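Exonuclease mut-7 homolog (Aedes aegypti, PDB 7JW2) probably acts as a magnesium-dependent 3'-5' exoribonuclease that trims the 3' ends of AGO1-bound microRNAs, this chain being its exonuclease domain. Local coordinates at residues M33-S38 / Q54-D59; L90-A95 / C191-Y196. One frame throughout, in Å; residues are numbered along the deposited sequence.

Contact 1: M33-S38 / Q54-D59; sequences MIAFAS and QLATWD. Unlike the reference sequence in segment 33-38: Ala-37 (reference Asp).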
loop_
_atom_site.group_PDB
_atom_site.type_symbol
_atom_site.label_atom_id
_atom_site.label_comp_id
_atom_site.label_asym_id
_atom_site.label_seq_id
_atom_site.Cartn_x
_atom_site.Cartn_y
_atom_site.Cartn_z
ATOM N N MET A 33 -14.814 8.102 -5.625
ATOM C CA MET A 33 -16.019 7.823 -4.853
ATOM C C MET A 33 -15.906 6.426 -4.257
ATOM O O MET A 33 -15.636 5.465 -4.987
ATOM C CB MET A 33 -17.282 7.938 -5.713
ATOM C CG MET A 33 -18.551 7.692 -4.917
ATOM S SD MET A 33 -20.098 8.111 -5.743
ATOM C CE MET A 33 -19.899 7.174 -7.227
ATOM N N ILE A 34 -16.127 6.327 -2.937
ATOM C CA ILE A 34 -16.043 5.082 -2.176
ATOM C C ILE A 34 -17.233 5.055 -1.231
ATOM O O ILE A 34 -17.654 6.088 -0.709
ATOM C CB ILE A 34 -14.735 4.975 -1.350
ATOM C CG1 ILE A 34 -13.528 5.190 -2.243
ATOM C CG2 ILE A 34 -14.618 3.616 -0.618
ATOM C CD1 ILE A 34 -13.247 4.055 -3.092
ATOM N N ALA A 35 -17.769 3.869 -0.986
ATOM C CA ALA A 35 -18.785 3.704 0.040
ATOM C C ALA A 35 -18.200 2.887 1.182
ATOM O O ALA A 35 -17.334 2.041 0.963
ATOM C CB ALA A 35 -20.032 3.024 -0.528
ATOM N N PHE A 36 -18.651 3.153 2.404
ATOM C CA PHE A 36 -18.133 2.372 3.526
ATOM C C PHE A 36 -19.239 1.982 4.491
ATOM O O PHE A 36 -20.276 2.650 4.616
ATOM C CB PHE A 36 -16.983 3.089 4.273
ATOM C CG PHE A 36 -17.394 4.275 5.101
ATOM C CD1 PHE A 36 -17.767 4.143 6.430
ATOM C CD2 PHE A 36 -17.319 5.544 4.561
ATOM C CE1 PHE A 36 -18.116 5.262 7.187
ATOM C CE2 PHE A 36 -17.649 6.668 5.306
ATOM C CZ PHE A 36 -18.048 6.531 6.620
ATOM N N ALA A 37 -18.978 0.870 5.176
ATOM C CA ALA A 37 -19.821 0.302 6.218
ATOM C C ALA A 37 -18.925 -0.545 7.110
ATOM O O ALA A 37 -17.739 -0.738 6.822
ATOM C CB ALA A 37 -20.964 -0.528 5.622
ATOM N N SER A 38 -19.497 -1.048 8.209
ATOM C CA SER A 38 -18.710 -1.847 9.139
ATOM C C SER A 38 -19.616 -2.816 9.876
ATOM O O SER A 38 -20.833 -2.616 9.967
ATOM C CB SER A 38 -17.938 -0.964 10.125
ATOM O OG SER A 38 -18.800 -0.222 10.959
ATOM N N GLN A 54 -15.903 -2.427 5.538
ATOM C CA GLN A 54 -16.139 -2.706 4.125
ATOM C C GLN A 54 -16.027 -1.418 3.314
ATOM O O GLN A 54 -16.658 -0.414 3.655
ATOM C CB GLN A 54 -17.509 -3.356 3.881
ATOM C CG GLN A 54 -17.825 -4.618 4.699
ATOM C CD GLN A 54 -18.621 -4.316 5.957
ATOM O OE1 GLN A 54 -18.054 -4.241 7.049
ATOM N NE2 GLN A 54 -19.936 -4.156 5.812
ATOM N N LEU A 55 -15.220 -1.464 2.255
ATOM C CA LEU A 55 -14.995 -0.323 1.370
ATOM C C LEU A 55 -15.309 -0.742 -0.054
ATOM O O LEU A 55 -14.673 -1.660 -0.582
ATOM C CB LEU A 55 -13.550 0.174 1.473
ATOM C CG LEU A 55 -13.063 0.409 2.904
ATOM C CD1 LEU A 55 -11.579 0.753 2.971
ATOM C CD2 LEU A 55 -13.895 1.477 3.599
ATOM N N ALA A 56 -16.261 -0.050 -0.684
ATOM C CA ALA A 56 -16.751 -0.418 -2.008
ATOM C C ALA A 56 -16.469 0.672 -3.035
ATOM O O ALA A 56 -16.683 1.855 -2.769
ATOM C CB ALA A 56 -18.262 -0.682 -1.972
ATOM N N THR A 57 -16.032 0.250 -4.211
ATOM C CA THR A 57 -16.016 1.082 -5.414
ATOM C C THR A 57 -17.018 0.497 -6.396
ATOM O O THR A 57 -17.605 -0.557 -6.158
ATOM C CB THR A 57 -14.625 1.117 -6.049
ATOM O OG1 THR A 57 -14.411 -0.101 -6.769
ATOM C CG2 THR A 57 -13.542 1.248 -4.999
ATOM N N TRP A 58 -17.205 1.173 -7.535
ATOM C CA TRP A 58 -18.115 0.613 -8.525
ATOM C C TRP A 58 -17.633 -0.724 -9.069
ATOM O O TRP A 58 -18.434 -1.473 -9.644
ATOM C CB TRP A 58 -18.305 1.590 -9.685
ATOM C CG TRP A 58 -19.257 2.689 -9.384
ATOM C CD1 TRP A 58 -18.969 4.012 -9.297
ATOM C CD2 TRP A 58 -20.657 2.561 -9.118
ATOM N NE1 TRP A 58 -20.106 4.725 -9.013
ATOM C CE2 TRP A 58 -21.155 3.857 -8.883
ATOM C CE3 TRP A 58 -21.538 1.478 -9.060
ATOM C CZ2 TRP A 58 -22.487 4.102 -8.593
ATOM C CZ3 TRP A 58 -22.867 1.724 -8.781
ATOM C CH2 TRP A 58 -23.327 3.025 -8.548
ATOM N N ASP A 59 -16.347 -1.050 -8.894
ATOM C CA ASP A 59 -15.756 -2.228 -9.511
ATOM C C ASP A 59 -15.325 -3.310 -8.535
ATOM O O ASP A 59 -15.122 -4.446 -8.964
ATOM C CB ASP A 59 -14.533 -1.828 -10.351
ATOM C CG ASP A 59 -14.893 -0.909 -11.489
ATOM O OD1 ASP A 59 -15.847 -1.236 -12.214
ATOM O OD2 ASP A 59 -14.224 0.131 -11.655
HETATM O O HOH W 1 -15.909 3.944 -7.377
#

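Contact 2: L90-A95 / C191-Y196; sequences LKLSFA and CLLEIY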
loop_
_atom_site.group_PDB
_atom_site.type_symbol
_atom_site.label_atom_id
_atom_site.label_comp_id
_atom_site.label_asym_id
_atom_site.label_seq_id
_atom_site.Cartn_x
_atom_site.Cartn_y
_atom_site.Cartn_z
ATOM N N LEU A 90 -15.064 11.452 -2.511
ATOM C CA LEU A 90 -16.390 11.323 -1.911
ATOM C C LEU A 90 -16.527 9.967 -1.218
ATOM O O LEU A 90 -16.255 8.934 -1.829
ATOM C CB LEU A 90 -17.471 11.483 -2.985
ATOM C CG LEU A 90 -18.913 11.267 -2.526
ATOM C CD1 LEU A 90 -19.318 12.281 -1.464
ATOM C CD2 LEU A 90 -19.869 11.321 -3.706
ATOM N N LYS A 91 -16.925 9.979 0.051
ATOM C CA LYS A 91 -17.270 8.760 0.780
ATOM C C LYS A 91 -18.773 8.741 1.016
ATOM O O LYS A 91 -19.342 9.736 1.476
ATOM C CB LYS A 91 -16.541 8.658 2.128
ATOM C CG LYS A 91 -15.121 8.075 2.085
ATOM C CD LYS A 91 -14.109 9.106 1.531
ATOM C CE LYS A 91 -14.109 10.398 2.341
ATOM N NZ LYS A 91 -13.011 11.361 1.914
ATOM N N LEU A 92 -19.415 7.629 0.680
ATOM C CA LEU A 92 -20.837 7.444 0.948
ATOM C C LEU A 92 -21.008 6.578 2.183
ATOM O O LEU A 92 -20.251 5.627 2.385
ATOM C CB LEU A 92 -21.536 6.777 -0.231
ATOM C CG LEU A 92 -21.446 7.480 -1.574
ATOM C CD1 LEU A 92 -22.050 6.609 -2.648
ATOM C CD2 LEU A 92 -22.142 8.820 -1.506
ATOM N N SER A 93 -22.018 6.901 2.984
ATOM C CA SER A 93 -22.259 6.224 4.252
ATOM C C SER A 93 -23.732 6.377 4.596
ATOM O O SER A 93 -24.463 7.127 3.949
ATOM C CB SER A 93 -21.374 6.835 5.341
ATOM O OG SER A 93 -21.752 8.196 5.529
ATOM N N PHE A 94 -24.171 5.635 5.609
ATOM C CA PHE A 94 -25.501 5.829 6.180
ATOM C C PHE A 94 -25.331 6.035 7.679
ATOM O O PHE A 94 -24.791 5.165 8.365
ATOM C CB PHE A 94 -26.424 4.637 5.877
ATOM C CG PHE A 94 -27.889 4.914 6.143
ATOM C CD1 PHE A 94 -28.412 4.810 7.432
ATOM C CD2 PHE A 94 -28.741 5.280 5.106
ATOM C CE1 PHE A 94 -29.765 5.069 7.668
ATOM C CE2 PHE A 94 -30.092 5.542 5.347
ATOM C CZ PHE A 94 -30.592 5.435 6.626
ATOM N N ALA A 95 -25.752 7.196 8.173
ATOM C CA ALA A 95 -25.560 7.584 9.566
ATOM C C ALA A 95 -24.123 7.345 10.060
ATOM O O ALA A 95 -23.909 6.640 11.033
ATOM C CB ALA A 95 -26.558 6.859 10.460
ATOM N N CYS A 191 -24.379 -1.195 -1.875
ATOM C CA CYS A 191 -25.701 -0.654 -2.198
ATOM C C CYS A 191 -25.762 0.855 -1.983
ATOM O O CYS A 191 -26.644 1.524 -2.546
ATOM C CB CYS A 191 -26.789 -1.377 -1.389
ATOM S SG CYS A 191 -26.928 -0.909 0.366
ATOM N N LEU A 192 -24.848 1.411 -1.180
ATOM C CA LEU A 192 -24.818 2.857 -1.000
ATOM C C LEU A 192 -24.468 3.556 -2.304
ATOM O O LEU A 192 -25.021 4.627 -2.605
ATOM C CB LEU A 192 -23.816 3.226 0.098
ATOM C CG LEU A 192 -24.020 2.507 1.435
ATOM C CD1 LEU A 192 -22.919 2.938 2.398
ATOM C CD2 LEU A 192 -25.409 2.781 2.004
ATOM N N LEU A 193 -23.584 2.950 -3.108
ATOM C CA LEU A 193 -23.271 3.521 -4.421
ATOM C C LEU A 193 -24.497 3.505 -5.316
ATOM O O LEU A 193 -24.791 4.496 -6.000
ATOM C CB LEU A 193 -22.136 2.753 -5.096
ATOM C CG LEU A 193 -20.774 2.752 -4.390
ATOM C CD1 LEU A 193 -19.956 1.584 -4.878
ATOM C CD2 LEU A 193 -20.024 4.060 -4.666
ATOM N N GLU A 194 -25.223 2.387 -5.322
ATOM C CA GLU A 194 -26.432 2.278 -6.138
ATOM C C GLU A 194 -27.509 3.254 -5.681
ATOM O O GLU A 194 -28.223 3.830 -6.516
ATOM C CB GLU A 194 -26.961 0.842 -6.087
ATOM C CG GLU A 194 -25.952 -0.208 -6.507
ATOM C CD GLU A 194 -26.432 -1.614 -6.206
ATOM O OE1 GLU A 194 -26.595 -1.942 -5.012
ATOM O OE2 GLU A 194 -26.625 -2.398 -7.162
ATOM N N ILE A 195 -27.643 3.460 -4.367
ATOM C CA ILE A 195 -28.595 4.443 -3.850
ATOM C C ILE A 195 -28.233 5.848 -4.324
ATOM O O ILE A 195 -29.088 6.588 -4.829
ATOM C CB ILE A 195 -28.664 4.369 -2.318
ATOM C CG1 ILE A 195 -29.446 3.128 -1.876
ATOM C CG2 ILE A 195 -29.293 5.612 -1.754
ATOM C CD1 ILE A 195 -29.258 2.817 -0.409
ATOM N N TYR A 196 -26.969 6.250 -4.152
ATOM C CA TYR A 196 -26.571 7.591 -4.577
ATOM C C TYR A 196 -26.852 7.798 -6.056
ATOM O O TYR A 196 -27.351 8.860 -6.464
ATOM C CB TYR A 196 -25.085 7.836 -4.268
ATOM C CG TYR A 196 -24.710 9.273 -4.540
ATOM C CD1 TYR A 196 -25.084 10.281 -3.662
ATOM C CD2 TYR A 196 -24.043 9.631 -5.701
ATOM C CE1 TYR A 196 -24.790 11.610 -3.917
ATOM C CE2 TYR A 196 -23.746 10.967 -5.965
ATOM C CZ TYR A 196 -24.121 11.942 -5.058
ATOM O OH TYR A 196 -23.844 13.275 -5.292
#

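Contact 1: M33-S38 / Q54-D59
Gln-54 NE2 lies 3.8 Å from Ala-37 CB and is held by two hydrogen bonds, to Ala-185 O and Glu-39 OE1. The Gln-54 chain bends at chi2 (96°), and Gln-54 OE1 sits 3.2 Å from Ser-38 CA. Ala-37 stands where the reference sequence has Asp. Gln-54 N donates to Ala-37 O at 2.8 Å, and Ala-37 N donates back to Gln-54 O, which closes an antiparallel hydrogen-bonded pair. Ala-35 and Ala-56 form the next such pair. Between them Phe-36 faces Leu-55 in a non-hydrogen-bonded pair, with Phe-36 CB 3.5 Å from Leu-55 CD2. This alternation is that of a beta hairpin in the mixed sheet of the exonuclease domain. Towards Met-33 and Trp-58 the two chains part. There a water accepts from Trp-58 N and lies 2.8 Å from Met-33 O, to which it may donate. Ile-34 and Thr-57 lie side by side, pointing the same way, with Ile-34 CD1 tight against Thr-57 CG2 at 3.4 Å. Ile-34, Leu-55 and Thr-57 pack on Leu-28 of helix 18-28. On the other face Ala-35 meets helix 179-205. The hairpin of strands 33-40 and 50-56 is central in the sheet, flanked by strands 90-93 and 61-65.

Contact 2: L90-A95 / C191-Y196
Leu-92 packs from strand 90-93 against segment 191-196 of helix 179-205, and Leu-92 CB already lies 4.2 Å from Leu-192 CB. CG stands anti to the carbonyl carbon (chi1 -58°), and beyond it the two methyls part. CD1 takes the busier place. Leu-92 CD1 rests 3.6 Å from Leu-192 O, an oxygen that also accepts the helical bond from Tyr-196 N. Leu-92 CD1 is also 3.7 Å from Tyr-196 CB and 3.8 Å from Leu-193 CD2. Leu-92 CD2 approaches the Tyr-196 ring obliquely, 3.9 Å from Tyr-196 CD1. The two side chains cross at about a right angle. In the reverse direction Leu-192 CD1 meets the strand backbone, 3.8 Å from Ser-93 CA. Leu-192 CD2 is more distantly placed, 4.4 Å from Phe-94 CB. The contact is almost wholly apolar and buried. Ser-93 points away from the helix, and its OG bonds to Leu-123 O. The helix segment runs across the strand at 103°, with 8.3 Å between the short axes. Leucines of a sheet strand set against a covering helix in this way are consistent with the layered alpha/beta fold of the RNase H clan, to which the 3'-5' exonuclease domain belongs.

How the contacts relate
The centres of contacts 1 and 2 are about 8 Å apart, both within about 6 Å of the centre of the chain in space. They come in series: the hairpin of contact 1 is complete before strand 90-93 begins, and helix 179-205 follows much later. Both reach the same mixed sheet, where strands 33-40 and 90-93 are parallel neighbours. Ile-34 joins them through probable backbone hydrogen bonds, its N to Leu-90 O and its O to Leu-92 N. Helix 179-205, which forms half of contact 2, also reaches contact 1 through Leu-193, which packs on Thr-57 and Trp-58. One late helix thus covers two earlier sheet elements, tying distant parts of the sequence into one exonuclease domain.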